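Local coordinates for glutamate--LysW ligase ArgX (Sulfolobus tokodaii, PDB 3VPB), which probably catalyses the ATP-dependent joining of the amino group of glutamate to the gamma-carboxyl group of the C-terminal glutamate of the carrier protein LysW, in arginine biosynthesis, at residues D176-A181 against F233-I238; G188-N193 against M261-I266; M1-I6 against V49-P54. One frame throughout, in Å; residues are numbered along the deposited sequence.

Contact 1. Residues D176-A181 against F233-I238; sequences DIRCIA and FVSIDI. With MG (magnesium ion), chain N; ADP (adenosine-5'-diphosphate), chain L; GLU (glutamic acid), chain M; SO4 (sulfate ion), chain P.
R178 and D237 are neighbours on two adjacent antiparallel strands, their side chains on the face of the ATP-grasp sheet that carries the active site. The guanidinium grips a single carboxylate oxygen side-on: NH2 of R178 lies 2.9 Å from OD1 of D237, on its syn lone pair, and NE of R178 stands 3.0 Å from the same oxygen, also on the syn side but 35° out of the carboxylate plane. The two groups are turned 37° against each other. With OD1 so engaged, OD2 of D237 binds the magnesium ion at 2.1 Å, and oxygens of ADP, the sulfate and a water join it there; E250 shares the metal. NH2 of R178 also donates to O4 of the sulfate, 2.7 Å away. OG of S235 sits over the centre of one face of the R178 guanidinium, 3.4 Å above its plane, and is hydrogen-bonded to E56 of the LysW chain; the E56 carboxylate also forms a salt bridge with NH1 of R178. Farther along, OD1 of D176 accepts from the ADP ribose hydroxyl O3' at 2.6 Å, and NH1 of R192, bonded to both D176 and D237, probably eases the repulsion between their carboxylates.

Behind this first shell stands the backbone ladder, in which I177, C179 and A181 form hydrogen-bonded pairs with I238, I236 and V234. Their side chains line the reverse of the sheet, where V222 of helix 216-229 packs on C179, I236 and I238. At the far end, CG2 of I180 meets the edge of the F233 ring, 3.8 Å from CE1.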
loop_
_atom_site.group_PDB
_atom_site.type_symbol
_atom_site.label_atom_id
_atom_site.label_comp_id
_atom_site.label_asym_id
_atom_site.label_seq_id
_atom_site.Cartn_x
_atom_site.Cartn_y
_atom_site.Cartn_z
ATOM N N ASP B 176 -28.824 -11.584 8.329
ATOM C CA ASP B 176 -29.291 -10.231 8.110
ATOM C C ASP B 176 -30.289 -10.219 6.952
ATOM O O ASP B 176 -30.576 -11.268 6.364
ATOM C CB ASP B 176 -28.140 -9.219 8.004
ATOM C CG ASP B 176 -27.373 -9.301 6.698
ATOM O OD1 ASP B 176 -26.507 -8.419 6.512
ATOM O OD2 ASP B 176 -27.646 -10.209 5.858
ATOM N N ILE B 177 -30.878 -9.065 6.678
ATOM C CA ILE B 177 -31.866 -8.978 5.630
ATOM C C ILE B 177 -31.302 -8.152 4.478
ATOM O O ILE B 177 -30.699 -7.110 4.692
ATOM C CB ILE B 177 -33.158 -8.381 6.168
ATOM C CG1 ILE B 177 -33.743 -9.311 7.256
ATOM C CG2 ILE B 177 -34.179 -8.168 5.046
ATOM C CD1 ILE B 177 -34.882 -8.621 8.083
ATOM N N ARG B 178 -31.459 -8.668 3.268
ATOM C CA ARG B 178 -31.039 -7.973 2.066
ATOM C C ARG B 178 -32.300 -7.702 1.231
ATOM O O ARG B 178 -33.044 -8.627 0.921
ATOM C CB ARG B 178 -30.025 -8.858 1.331
ATOM C CG ARG B 178 -29.814 -8.538 -0.149
ATOM C CD ARG B 178 -29.459 -7.075 -0.383
ATOM N NE ARG B 178 -28.134 -6.690 0.084
ATOM C CZ ARG B 178 -27.004 -6.903 -0.602
ATOM N NH1 ARG B 178 -27.026 -7.518 -1.782
ATOM N NH2 ARG B 178 -25.838 -6.498 -0.106
ATOM N N CYS B 179 -32.531 -6.435 0.902
ATOM C CA CYS B 179 -33.603 -6.024 -0.016
ATOM C C CYS B 179 -33.009 -5.345 -1.248
ATOM O O CYS B 179 -31.842 -4.891 -1.226
ATOM C CB CYS B 179 -34.545 -5.060 0.701
ATOM S SG CYS B 179 -35.151 -5.765 2.267
ATOM N N ILE B 180 -33.815 -5.260 -2.306
ATOM C CA ILE B 180 -33.443 -4.564 -3.524
ATOM C C ILE B 180 -34.607 -3.637 -3.860
ATOM O O ILE B 180 -35.772 -4.011 -3.688
ATOM C CB ILE B 180 -33.199 -5.531 -4.693
ATOM C CG1 ILE B 180 -31.899 -6.319 -4.448
ATOM C CG2 ILE B 180 -33.092 -4.744 -6.046
ATOM C CD1 ILE B 180 -31.451 -7.263 -5.574
ATOM N N ALA B 181 -34.281 -2.440 -4.309
ATOM C CA ALA B 181 -35.275 -1.466 -4.752
ATOM C C ALA B 181 -34.904 -0.995 -6.160
ATOM O O ALA B 181 -33.713 -0.812 -6.486
ATOM C CB ALA B 181 -35.338 -0.292 -3.800
ATOM N N PHE B 233 -31.333 1.819 -8.563
ATOM C CA PHE B 233 -31.237 0.366 -8.517
ATOM C C PHE B 233 -30.215 0.052 -7.440
ATOM O O PHE B 233 -29.019 0.094 -7.692
ATOM C CB PHE B 233 -30.829 -0.229 -9.879
ATOM C CG PHE B 233 -30.551 -1.714 -9.873
ATOM C CD1 PHE B 233 -31.361 -2.605 -9.171
ATOM C CD2 PHE B 233 -29.484 -2.231 -10.609
ATOM C CE1 PHE B 233 -31.110 -3.970 -9.199
ATOM C CE2 PHE B 233 -29.222 -3.585 -10.638
ATOM C CZ PHE B 233 -30.022 -4.471 -9.938
ATOM N N VAL B 234 -30.689 -0.208 -6.226
ATOM C CA VAL B 234 -29.763 -0.356 -5.094
ATOM C C VAL B 234 -30.156 -1.516 -4.195
ATOM O O VAL B 234 -31.332 -1.932 -4.167
ATOM C CB VAL B 234 -29.672 0.929 -4.225
ATOM C CG1 VAL B 234 -28.992 2.106 -4.983
ATOM C CG2 VAL B 234 -31.058 1.321 -3.705
ATOM N N SER B 235 -29.183 -2.039 -3.458
ATOM C CA SER B 235 -29.513 -2.994 -2.411
ATOM C C SER B 235 -29.393 -2.334 -1.046
ATOM O O SER B 235 -28.746 -1.277 -0.878
ATOM C CB SER B 235 -28.648 -4.267 -2.506
ATOM O OG SER B 235 -27.300 -3.954 -2.268
ATOM N N ILE B 236 -30.069 -2.940 -0.072
ATOM C CA ILE B 236 -30.090 -2.425 1.282
ATOM C C ILE B 236 -29.869 -3.606 2.222
ATOM O O ILE B 236 -30.470 -4.690 2.033
ATOM C CB ILE B 236 -31.453 -1.773 1.638
ATOM C CG1 ILE B 236 -31.953 -0.823 0.541
ATOM C CG2 ILE B 236 -31.346 -0.984 2.954
ATOM C CD1 ILE B 236 -32.677 -1.489 -0.700
ATOM N N ASP B 237 -28.995 -3.395 3.211
ATOM C CA ASP B 237 -28.731 -4.376 4.250
ATOM C C ASP B 237 -29.424 -3.896 5.521
ATOM O O ASP B 237 -29.237 -2.747 5.961
ATOM C CB ASP B 237 -27.221 -4.504 4.572
ATOM C CG ASP B 237 -26.386 -5.096 3.444
ATOM O OD1 ASP B 237 -26.783 -5.080 2.269
ATOM O OD2 ASP B 237 -25.262 -5.600 3.754
ATOM N N ILE B 238 -30.205 -4.791 6.130
ATOM C CA ILE B 238 -30.878 -4.478 7.393
ATOM C C ILE B 238 -30.560 -5.511 8.488
ATOM O O ILE B 238 -30.460 -6.708 8.224
ATOM C CB ILE B 238 -32.407 -4.336 7.161
ATOM C CG1 ILE B 238 -32.665 -3.010 6.438
ATOM C CG2 ILE B 238 -33.197 -4.421 8.500
ATOM C CD1 ILE B 238 -34.040 -2.897 5.815
HETATM MG MG MG N . -23.216 -5.664 3.446
HETATM P PB ADP L . -20.148 -4.924 3.575
HETATM O O1B ADP L . -20.344 -3.719 2.733
HETATM O O2B ADP L . -21.132 -6.061 3.353
HETATM O O3B ADP L . -18.735 -5.424 3.676
HETATM P PA ADP L . -21.614 -4.674 6.072
HETATM O O1A ADP L . -21.613 -3.474 7.015
HETATM O O2A ADP L . -22.839 -5.109 5.299
HETATM O O3A ADP L . -20.379 -4.394 5.081
HETATM O "O5'" ADP L . -21.099 -5.912 6.957
HETATM C "C5'" ADP L . -20.986 -7.246 6.464
HETATM C "C4'" ADP L . -21.635 -8.210 7.438
HETATM O "O4'" ADP L . -21.077 -7.998 8.739
HETATM C "C3'" ADP L . -23.132 -7.915 7.580
HETATM O "O3'" ADP L . -23.895 -8.670 6.631
HETATM C "C2'" ADP L . -23.424 -8.358 8.994
HETATM O "O2'" ADP L . -23.608 -9.780 9.046
HETATM C "C1'" ADP L . -22.135 -8.041 9.704
HETATM N N9 ADP L . -22.213 -6.724 10.363
HETATM C C8 ADP L . -21.726 -5.538 9.915
HETATM N N7 ADP L . -21.959 -4.594 10.838
HETATM C C5 ADP L . -22.588 -5.176 11.878
HETATM C C6 ADP L . -23.142 -4.739 13.165
HETATM N N6 ADP L . -23.020 -3.453 13.545
HETATM N N1 ADP L . -23.692 -5.681 13.989
HETATM C C2 ADP L . -23.800 -6.968 13.638
HETATM N N3 ADP L . -23.339 -7.420 12.444
HETATM C C4 ADP L . -22.750 -6.570 11.560
HETATM N N GLU M . -22.772 -8.849 -2.193
HETATM C CA GLU M . -23.914 -9.610 -1.618
HETATM C C GLU M . -23.393 -10.631 -0.629
HETATM O O GLU M . -24.132 -10.962 0.317
HETATM C CB GLU M . -24.713 -10.318 -2.725
HETATM C CG GLU M . -26.022 -10.920 -2.244
HETATM C CD GLU M . -26.812 -11.615 -3.352
HETATM O OE1 GLU M . -26.188 -12.277 -4.221
HETATM O OE2 GLU M . -28.068 -11.496 -3.326
HETATM O OXT GLU M . -22.264 -11.155 -0.767
HETATM S S SO4 P . -22.375 -6.420 0.316
HETATM O O1 SO4 P . -21.460 -5.273 0.352
HETATM O O2 SO4 P . -21.590 -7.622 0.109
HETATM O O3 SO4 P . -23.231 -6.551 1.517
HETATM O O4 SO4 P . -23.222 -6.297 -0.870
HETATM O O HOH W 1 -25.570 -5.991 6.820
HETATM O O HOH W 2 -23.540 -7.677 4.062
#

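Contact 2. Residues G188-N193 against M261-I266; sequences GCYARN and MVATNI. With GLU (glutamic acid), chain M; SO4 (sulfate ion), chain P.
G188 and I266 open the contact, where CA of the glycine lies 4.4 Å from CD1 of the isoleucine. At C189, whose sulfur is tied to C179 by a disulfide, the carbonyl oxygen does the touching, 3.7 Å from CG2 of T264. That methyl touches the strand while OG1 of T264 accepts from N of I266 in an ST turn and bonds to the carbonyl of F260, so the hydroxyl is occupied within the end of the helix.

Y190 carries the centre of the contact. Its CB packs 3.5 Å from CB of A263. With CG set between the backbone N and the carbonyl carbon (chi1 78°), that ring atom lies against the same methyl, and CD2 beside it does likewise. At the far end of the ring, OH donates to OE2 of the bound glutamate at 2.7 Å. A phenylalanine here would keep the packing on A263 but would probably leave OE2 of the substrate without this donor. Two residues on, NH2 of R192 donates to the alpha-carboxylate oxygen O of the same glutamate, 2.9 Å away.

The contact itself is van der Waals packing, without hydrogen bonds between the two segments, whereas OH of Y190 and NH2 of R192 bind the ligand: one strand gives a donor to each carboxylate of the glutamate, alongside other residues of the pocket.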
loop_
_atom_site.group_PDB
_atom_site.type_symbol
_atom_site.label_atom_id
_atom_site.label_comp_id
_atom_site.label_asym_id
_atom_site.label_seq_id
_atom_site.Cartn_x
_atom_site.Cartn_y
_atom_site.Cartn_z
ATOM N N GLY B 188 -38.049 -6.649 -3.408
ATOM C CA GLY B 188 -38.169 -7.832 -2.577
ATOM C C GLY B 188 -37.062 -7.851 -1.543
ATOM O O GLY B 188 -36.150 -7.015 -1.588
ATOM N N CYS B 189 -37.158 -8.823 -0.634
ATOM C CA CYS B 189 -36.197 -8.999 0.461
ATOM C C CYS B 189 -35.975 -10.471 0.689
ATOM O O CYS B 189 -36.839 -11.311 0.390
ATOM C CB CYS B 189 -36.712 -8.387 1.778
ATOM S SG CYS B 189 -37.020 -6.623 1.820
ATOM N N TYR B 190 -34.818 -10.805 1.240
ATOM C CA TYR B 190 -34.594 -12.159 1.669
ATOM C C TYR B 190 -33.613 -12.140 2.846
ATOM O O TYR B 190 -33.061 -11.078 3.193
ATOM C CB TYR B 190 -34.143 -13.059 0.508
ATOM C CG TYR B 190 -32.701 -12.912 0.138
ATOM C CD1 TYR B 190 -32.274 -11.834 -0.619
ATOM C CD2 TYR B 190 -31.757 -13.856 0.554
ATOM C CE1 TYR B 190 -30.945 -11.691 -0.961
ATOM C CE2 TYR B 190 -30.453 -13.727 0.214
ATOM C CZ TYR B 190 -30.052 -12.636 -0.543
ATOM O OH TYR B 190 -28.737 -12.488 -0.865
ATOM N N ALA B 191 -33.414 -13.301 3.462
ATOM C CA ALA B 191 -32.493 -13.443 4.575
ATOM C C ALA B 191 -31.195 -14.092 4.117
ATOM O O ALA B 191 -31.227 -15.095 3.416
ATOM C CB ALA B 191 -33.134 -14.313 5.668
ATOM N N ARG B 192 -30.065 -13.529 4.535
ATOM C CA ARG B 192 -28.752 -14.166 4.342
ATOM C C ARG B 192 -28.363 -14.779 5.673
ATOM O O ARG B 192 -28.085 -14.037 6.637
ATOM C CB ARG B 192 -27.713 -13.121 3.943
ATOM C CG ARG B 192 -27.933 -12.514 2.578
ATOM C CD ARG B 192 -26.880 -11.473 2.255
ATOM N NE ARG B 192 -27.010 -10.303 3.125
ATOM C CZ ARG B 192 -26.385 -9.139 2.926
ATOM N NH1 ARG B 192 -26.578 -8.133 3.775
ATOM N NH2 ARG B 192 -25.573 -8.970 1.880
ATOM N N ASN B 193 -28.348 -16.112 5.735
ATOM C CA ASN B 193 -28.084 -16.824 6.995
ATOM C C ASN B 193 -26.614 -17.072 7.180
ATOM O O ASN B 193 -25.954 -17.592 6.288
ATOM C CB ASN B 193 -28.876 -18.131 7.047
ATOM C CG ASN B 193 -30.371 -17.880 7.027
ATOM O OD1 ASN B 193 -30.962 -17.558 8.058
ATOM N ND2 ASN B 193 -30.982 -17.969 5.839
ATOM N N MET B 261 -31.960 -13.927 -6.219
ATOM C CA MET B 261 -32.696 -14.777 -7.174
ATOM C C MET B 261 -33.029 -16.168 -6.635
ATOM O O MET B 261 -34.143 -16.639 -6.819
ATOM C CB MET B 261 -31.991 -14.859 -8.520
ATOM C CG MET B 261 -32.116 -13.581 -9.307
ATOM S SD MET B 261 -31.199 -13.684 -10.842
ATOM C CE MET B 261 -32.334 -14.782 -11.734
ATOM N N VAL B 262 -32.097 -16.811 -5.947
ATOM C CA VAL B 262 -32.422 -18.137 -5.403
ATOM C C VAL B 262 -33.499 -18.061 -4.316
ATOM O O VAL B 262 -34.309 -18.983 -4.176
ATOM C CB VAL B 262 -31.185 -18.943 -4.910
ATOM C CG1 VAL B 262 -30.107 -18.957 -5.938
ATOM C CG2 VAL B 262 -30.655 -18.410 -3.599
ATOM N N ALA B 263 -33.537 -16.970 -3.563
ATOM C CA ALA B 263 -34.493 -16.891 -2.477
ATOM C C ALA B 263 -35.885 -16.445 -2.922
ATOM O O ALA B 263 -36.879 -16.995 -2.451
ATOM C CB ALA B 263 -33.970 -16.018 -1.350
ATOM N N THR B 264 -35.959 -15.495 -3.859
ATOM C CA THR B 264 -37.225 -14.807 -4.174
ATOM C C THR B 264 -37.886 -15.248 -5.492
ATOM O O THR B 264 -39.067 -14.921 -5.754
ATOM C CB THR B 264 -37.010 -13.291 -4.284
ATOM O OG1 THR B 264 -36.112 -13.020 -5.361
ATOM C CG2 THR B 264 -36.452 -12.700 -2.984
ATOM N N ASN B 265 -37.101 -15.942 -6.309
ATOM C CA ASN B 265 -37.400 -16.241 -7.722
ATOM C C ASN B 265 -37.684 -15.037 -8.611
ATOM O O ASN B 265 -38.350 -15.172 -9.641
ATOM C CB ASN B 265 -38.552 -17.235 -7.827
ATOM C CG ASN B 265 -38.283 -18.480 -7.077
ATOM O OD1 ASN B 265 -39.023 -18.835 -6.154
ATOM N ND2 ASN B 265 -37.204 -19.160 -7.444
ATOM N N ILE B 266 -37.195 -13.865 -8.215
ATOM C CA ILE B 266 -37.415 -12.647 -8.995
ATOM C C ILE B 266 -36.361 -12.541 -10.098
ATOM O O ILE B 266 -35.169 -12.708 -9.845
ATOM C CB ILE B 266 -37.452 -11.390 -8.090
ATOM C CG1 ILE B 266 -38.703 -11.432 -7.194
ATOM C CG2 ILE B 266 -37.377 -10.094 -8.917
ATOM C CD1 ILE B 266 -38.654 -10.506 -5.997
HETATM N N GLU M . -22.772 -8.849 -2.193
HETATM C CA GLU M . -23.914 -9.610 -1.618
HETATM C C GLU M . -23.393 -10.631 -0.629
HETATM O O GLU M . -24.132 -10.962 0.317
HETATM C CB GLU M . -24.713 -10.318 -2.725
HETATM C CG GLU M . -26.022 -10.920 -2.244
HETATM C CD GLU M . -26.812 -11.615 -3.352
HETATM O OE1 GLU M . -26.188 -12.277 -4.221
HETATM O OE2 GLU M . -28.068 -11.496 -3.326
HETATM O OXT GLU M . -22.264 -11.155 -0.767
HETATM S S SO4 P . -22.375 -6.420 0.316
HETATM O O1 SO4 P . -21.460 -5.273 0.352
HETATM O O2 SO4 P . -21.590 -7.622 0.109
HETATM O O3 SO4 P . -23.231 -6.551 1.517
HETATM O O4 SO4 P . -23.222 -6.297 -0.870
#

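Contact 3. Residues M1-I6 against V49-P54; sequences MRVVLI and VAIIRP
The carbonyl oxygen of V4 accepts from N of I51 at 2.9 Å, and this bond is one rung of a parallel ladder within the Rossmann-like preATP-grasp domain. The next rung, from N of I6 to O of I51, spans 3.0 Å. N of V4 reaches O of V49 at 2.9 Å, while the bond from N of V49 to O of R2 is weak. Past I52, N of R53 closes on O of I6, also at 2.9 Å. The alternation is that of parallel strands: V4 and I6 each give N to one residue of the partner strand and accept at O a hydrogen bond from the residue two farther on.

R53 turns its guanidinium away from the ladder, to a salt bridge with E14 and a hydrogen bond to the carbonyl of P255. Its aliphatic part stays behind, CG lying 3.7 Å from CD1 of L5.

On the face formed by V3, L5, V49 and I51, V3 and L5 each cross I51 obliquely. CG1 of V3 meets CD1 of I51, and CD1 of L5 rests on CG2 of I51; I17 of helix 12-23 covers L5 and I51, and helix 268-280 adds I276 on I51 and Y280 on V49. The other face carries V4, A50, I6 and I52. Here L67 of helix 57-69 packs on I6 and A50, and A60 on I52. I6 and I52 run side by side and point the same way. The methyl CG1 of V4 stands between the backbone N and the carbonyl carbon (chi1 63°), which brings it 3.6 Å from CB of A50.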
loop_
_atom_site.group_PDB
_atom_site.type_symbol
_atom_site.label_atom_id
_atom_site.label_comp_id
_atom_site.label_asym_id
_atom_site.label_seq_id
_atom_site.Cartn_x
_atom_site.Cartn_y
_atom_site.Cartn_z
ATOM N N MET B 1 -34.098 3.930 -28.193
ATOM C CA MET B 1 -33.250 3.994 -26.968
ATOM C C MET B 1 -31.966 3.208 -27.228
ATOM O O MET B 1 -31.977 2.167 -27.900
ATOM C CB MET B 1 -34.018 3.431 -25.771
ATOM C CG MET B 1 -33.437 3.747 -24.411
ATOM S SD MET B 1 -34.442 3.083 -23.047
ATOM C CE MET B 1 -34.778 1.415 -23.564
ATOM N N ARG B 2 -30.859 3.767 -26.759
ATOM C CA ARG B 2 -29.558 3.139 -26.869
ATOM C C ARG B 2 -28.986 3.098 -25.472
ATOM O O ARG B 2 -28.829 4.133 -24.829
ATOM C CB ARG B 2 -28.637 3.936 -27.803
ATOM C CG ARG B 2 -28.433 3.281 -29.132
ATOM C CD ARG B 2 -26.965 2.877 -29.348
ATOM N NE ARG B 2 -26.311 3.874 -30.190
ATOM C CZ ARG B 2 -25.068 3.799 -30.665
ATOM N NH1 ARG B 2 -24.270 2.763 -30.372
ATOM N NH2 ARG B 2 -24.617 4.786 -31.434
ATOM N N VAL B 3 -28.660 1.897 -25.026
ATOM C CA VAL B 3 -28.169 1.671 -23.682
ATOM C C VAL B 3 -26.710 1.264 -23.776
ATOM O O VAL B 3 -26.314 0.565 -24.693
ATOM C CB VAL B 3 -28.965 0.513 -22.998
ATOM C CG1 VAL B 3 -28.348 0.126 -21.638
ATOM C CG2 VAL B 3 -30.438 0.906 -22.842
ATOM N N VAL B 4 -25.903 1.732 -22.828
ATOM C CA VAL B 4 -24.555 1.184 -22.691
ATOM C C VAL B 4 -24.426 0.484 -21.358
ATOM O O VAL B 4 -24.841 1.009 -20.336
ATOM C CB VAL B 4 -23.424 2.249 -22.939
ATOM C CG1 VAL B 4 -23.460 3.367 -21.932
ATOM C CG2 VAL B 4 -22.023 1.559 -22.948
ATOM N N LEU B 5 -23.849 -0.716 -21.376
ATOM C CA LEU B 5 -23.626 -1.488 -20.170
ATOM C C LEU B 5 -22.133 -1.380 -19.872
ATOM O O LEU B 5 -21.333 -1.771 -20.688
ATOM C CB LEU B 5 -24.050 -2.956 -20.404
ATOM C CG LEU B 5 -23.839 -4.033 -19.313
ATOM C CD1 LEU B 5 -24.618 -3.662 -18.034
ATOM C CD2 LEU B 5 -24.305 -5.424 -19.826
ATOM N N ILE B 6 -21.794 -0.772 -18.734
ATOM C CA ILE B 6 -20.429 -0.425 -18.397
ATOM C C ILE B 6 -19.933 -1.493 -17.429
ATOM O O ILE B 6 -20.527 -1.706 -16.375
ATOM C CB ILE B 6 -20.385 0.972 -17.693
ATOM C CG1 ILE B 6 -20.848 2.089 -18.638
ATOM C CG2 ILE B 6 -18.986 1.253 -17.095
ATOM C CD1 ILE B 6 -19.909 2.294 -19.866
ATOM N N VAL B 49 -29.014 5.864 -21.894
ATOM C CA VAL B 49 -28.937 5.359 -20.527
ATOM C C VAL B 49 -27.682 4.502 -20.411
ATOM O O VAL B 49 -27.359 3.770 -21.329
ATOM C CB VAL B 49 -30.162 4.469 -20.165
ATOM C CG1 VAL B 49 -29.978 3.829 -18.786
ATOM C CG2 VAL B 49 -31.454 5.280 -20.195
ATOM N N ALA B 50 -27.009 4.614 -19.271
ATOM C CA ALA B 50 -25.840 3.757 -18.950
ATOM C C ALA B 50 -26.138 2.937 -17.696
ATOM O O ALA B 50 -26.616 3.476 -16.701
ATOM C CB ALA B 50 -24.602 4.623 -18.740
ATOM N N ILE B 51 -25.878 1.627 -17.746
ATOM C CA ILE B 51 -26.125 0.766 -16.573
ATOM C C ILE B 51 -24.734 0.530 -16.024
ATOM O O ILE B 51 -23.887 0.004 -16.727
ATOM C CB ILE B 51 -26.779 -0.556 -16.971
ATOM C CG1 ILE B 51 -28.120 -0.302 -17.668
ATOM C CG2 ILE B 51 -26.942 -1.518 -15.737
ATOM C CD1 ILE B 51 -28.800 -1.622 -18.122
ATOM N N ILE B 52 -24.490 1.010 -14.807
ATOM C CA ILE B 52 -23.116 1.104 -14.307
ATOM C C ILE B 52 -22.863 -0.143 -13.475
ATOM O O ILE B 52 -23.365 -0.263 -12.368
ATOM C CB ILE B 52 -22.911 2.394 -13.421
ATOM C CG1 ILE B 52 -23.219 3.702 -14.206
ATOM C CG2 ILE B 52 -21.482 2.393 -12.836
ATOM C CD1 ILE B 52 -22.362 3.903 -15.510
ATOM N N ARG B 53 -22.011 -1.024 -13.994
ATOM C CA ARG B 53 -21.793 -2.352 -13.410
ATOM C C ARG B 53 -20.342 -2.748 -13.008
ATOM O O ARG B 53 -20.123 -3.906 -12.661
ATOM C CB ARG B 53 -22.404 -3.420 -14.342
ATOM C CG ARG B 53 -23.949 -3.348 -14.438
ATOM C CD ARG B 53 -24.606 -3.485 -13.073
ATOM N NE ARG B 53 -24.251 -4.768 -12.453
ATOM C CZ ARG B 53 -24.777 -5.207 -11.314
ATOM N NH1 ARG B 53 -24.418 -6.389 -10.821
ATOM N NH2 ARG B 53 -25.681 -4.465 -10.688
ATOM N N PRO B 54 -19.351 -1.817 -13.030
ATOM C CA PRO B 54 -18.032 -2.279 -12.594
ATOM C C PRO B 54 -18.024 -2.785 -11.148
ATOM O O PRO B 54 -18.738 -2.244 -10.287
ATOM C CB PRO B 54 -17.162 -0.998 -12.698
ATOM C CG PRO B 54 -17.849 -0.186 -13.736
ATOM C CD PRO B 54 -19.302 -0.396 -13.395
#

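How the contacts relate
From the N terminus, contact 3 comes first: it brings 1-6 beside 49-54 and closes a loop containing helix 12-23 and strand 27-32, all within the preATP-grasp domain. The chain then runs into the ATP-grasp domain, where contacts 1 and 2 follow in series with it and cross each other, their segments alternating as 176-181, 188-193, 233-238 and 261-266. Contact 1 joins two neighbouring strands of the five-stranded sheet, and contact 2 sets helix 258-264 against the next strand. They meet directly through the C179-C189 disulfide and share the bound glutamate. Between the domains, F233 of contact 1 touches R53 of contact 3, whereas contacts 2 and 3 remain apart.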